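Local coordinates for acetyl-CoA C-acetyltransferase (Syntrophomonas wolfei subsp. wolfei, PDB 7N7Z), which probably catalyses the reversible transfer of an acetyl group between two acetyl-CoA molecules to give acetoacetyl-CoA and free CoA, at residues P301-Q306 against A396-R401. Sequence-based numbering, arbitrary orientation.
Sequences PKVLKQ and ASLWTR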
loop_
_atom_site.group_PDB
_atom_site.type_symbol
_atom_site.label_atom_id
_atom_site.label_comp_id
_atom_site.label_asym_id
_atom_site.label_seq_id
_atom_site.Cartn_x
_atom_site.Cartn_y
_atom_site.Cartn_z
ATOM N N PRO B 301 -6.338 -44.964 3.944
ATOM C CA PRO B 301 -6.019 -46.360 3.604
ATOM C C PRO B 301 -4.532 -46.598 3.418
ATOM O O PRO B 301 -4.037 -47.681 3.758
ATOM C CB PRO B 301 -6.795 -46.597 2.298
ATOM C CG PRO B 301 -7.821 -45.511 2.240
ATOM C CD PRO B 301 -7.213 -44.337 2.938
ATOM N N LYS B 302 -3.802 -45.614 2.892
ATOM C CA LYS B 302 -2.376 -45.796 2.644
ATOM C C LYS B 302 -1.608 -45.979 3.948
ATOM O O LYS B 302 -0.866 -46.954 4.110
ATOM C CB LYS B 302 -1.826 -44.605 1.860
ATOM C CG LYS B 302 -0.385 -44.778 1.410
ATOM C CD LYS B 302 0.033 -43.673 0.458
ATOM C CE LYS B 302 1.519 -43.380 0.566
ATOM N NZ LYS B 302 1.912 -42.183 -0.230
ATOM N N VAL B 303 -1.771 -45.047 4.890
ATOM C CA VAL B 303 -1.045 -45.142 6.154
ATOM C C VAL B 303 -1.398 -46.439 6.872
ATOM O O VAL B 303 -0.543 -47.063 7.515
ATOM C CB VAL B 303 -1.328 -43.909 7.031
ATOM C CG1 VAL B 303 -2.785 -43.880 7.480
ATOM C CG2 VAL B 303 -0.391 -43.885 8.230
ATOM N N LEU B 304 -2.658 -46.869 6.773
ATOM C CA LEU B 304 -3.048 -48.138 7.377
ATOM C C LEU B 304 -2.279 -49.297 6.756
ATOM O O LEU B 304 -1.891 -50.241 7.453
ATOM C CB LEU B 304 -4.554 -48.349 7.227
ATOM C CG LEU B 304 -5.443 -47.555 8.186
ATOM C CD1 LEU B 304 -6.900 -47.637 7.752
ATOM C CD2 LEU B 304 -5.283 -48.053 9.615
ATOM N N LYS B 305 -2.048 -49.241 5.443
ATOM C CA LYS B 305 -1.267 -50.283 4.784
ATOM C C LYS B 305 0.177 -50.264 5.266
ATOM O O LYS B 305 0.740 -51.308 5.620
ATOM C CB LYS B 305 -1.331 -50.101 3.266
ATOM C CG LYS B 305 -1.078 -51.377 2.477
ATOM C CD LYS B 305 -0.932 -51.092 0.988
ATOM C CE LYS B 305 0.445 -51.488 0.475
ATOM N NZ LYS B 305 0.719 -50.932 -0.883
ATOM N N GLN B 306 0.792 -49.078 5.300
ATOM C CA GLN B 306 2.184 -48.971 5.726
ATOM C C GLN B 306 2.395 -49.552 7.119
ATOM O O GLN B 306 3.478 -50.071 7.414
ATOM C CB GLN B 306 2.629 -47.507 5.697
ATOM C CG GLN B 306 2.551 -46.854 4.326
ATOM C CD GLN B 306 3.311 -45.539 4.257
ATOM O OE1 GLN B 306 3.343 -44.775 5.223
ATOM N NE2 GLN B 306 3.926 -45.270 3.111
ATOM N N ALA B 396 -2.060 -38.449 6.632
ATOM C CA ALA B 396 -2.677 -39.251 7.676
ATOM C C ALA B 396 -1.571 -39.829 8.544
ATOM O O ALA B 396 -0.450 -40.046 8.079
ATOM C CB ALA B 396 -3.547 -40.371 7.095
ATOM N N SER B 397 -1.893 -40.073 9.813
ATOM C CA SER B 397 -0.912 -40.591 10.755
ATOM C C SER B 397 -1.613 -41.489 11.763
ATOM O O SER B 397 -2.795 -41.304 12.065
ATOM C CB SER B 397 -0.172 -39.458 11.475
ATOM O OG SER B 397 -1.081 -38.555 12.079
ATOM N N LEU B 398 -0.865 -42.465 12.280
ATOM C CA LEU B 398 -1.383 -43.441 13.228
ATOM C C LEU B 398 -0.483 -43.498 14.453
ATOM O O LEU B 398 0.740 -43.364 14.346
ATOM C CB LEU B 398 -1.487 -44.829 12.594
ATOM C CG LEU B 398 -2.423 -44.922 11.390
ATOM C CD1 LEU B 398 -2.109 -46.164 10.570
ATOM C CD2 LEU B 398 -3.876 -44.919 11.837
ATOM N N TRP B 399 -1.100 -43.697 15.616
ATOM C CA TRP B 399 -0.394 -43.645 16.887
ATOM C C TRP B 399 -1.005 -44.669 17.832
ATOM O O TRP B 399 -2.153 -45.091 17.661
ATOM C CB TRP B 399 -0.461 -42.241 17.506
ATOM C CG TRP B 399 -0.148 -41.121 16.541
ATOM C CD1 TRP B 399 -0.937 -40.667 15.519
ATOM C CD2 TRP B 399 1.035 -40.314 16.520
ATOM N NE1 TRP B 399 -0.316 -39.634 14.864
ATOM C CE2 TRP B 399 0.896 -39.397 15.458
ATOM C CE3 TRP B 399 2.198 -40.279 17.294
ATOM C CZ2 TRP B 399 1.876 -38.457 15.150
ATOM C CZ3 TRP B 399 3.171 -39.345 16.986
ATOM C CH2 TRP B 399 3.003 -38.445 15.925
ATOM N N THR B 400 -0.223 -45.068 18.835
ATOM C CA THR B 400 -0.693 -45.993 19.855
ATOM C C THR B 400 -0.125 -45.593 21.208
ATOM O O THR B 400 0.995 -45.083 21.305
ATOM C CB THR B 400 -0.298 -47.447 19.549
ATOM O OG1 THR B 400 -0.920 -48.321 20.503
ATOM C CG2 THR B 400 1.216 -47.631 19.606
ATOM N N ARG B 401 -0.914 -45.837 22.257
ATOM C CA ARG B 401 -0.481 -45.630 23.633
ATOM C C ARG B 401 0.167 -46.874 24.229
ATOM O O ARG B 401 0.102 -47.082 25.448
ATOM C CB ARG B 401 -1.665 -45.181 24.490
ATOM C CG ARG B 401 -2.267 -43.855 24.054
ATOM C CD ARG B 401 -3.446 -43.463 24.925
ATOM N NE ARG B 401 -3.031 -43.125 26.282
ATOM C CZ ARG B 401 -3.782 -43.289 27.363
ATOM N NH1 ARG B 401 -5.005 -43.789 27.288
ATOM N NH2 ARG B 401 -3.293 -42.944 28.550
#
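V303 sets its two methyl groups against alternate residues of strand 394-400, and no hydrogen bond crosses between 301-306 and 396-401. With CG1 in the crowded position between backbone N and carbonyl carbon (chi1 67°), this methyl rests on A396 CB at 3.6 Å. CG2, anti to the backbone N, lies 3.7 Å from L398 CD1, the two side chains crossing obliquely. The same CD1 reaches back to the helix backbone, 3.5 Å from V303 O, and touches L304 CD2 at 3.8 Å, where the leucines cross at about a right angle. An alanine in place of L398 would remove CD1 and with it the contacts to V303 CG2, V303 O and L304 CD2, and would probably loosen the packing of the helix on the strand. W309 adds a further apolar neighbour to L304 and L398.

Strand alternation positions this layer: A396 and L398 point to helix 296-307, S397 away from it. There S397 OG accepts a hydrogen bond from W399 NE1 (3.1 Å, 161°), nearly in the indole plane, which helps fix the ring's rotation beside helix 360-378. Backbone hydrogen bonds to strands 277-285 and 382-387 hold 394-400 between them. The axes of helix 301-306 and strand 396-400 approach to 7.7 Å and cross at -41°, the helix-on-sheet packing of the C-terminal thiolase domain, where helices cover both faces of the sheet.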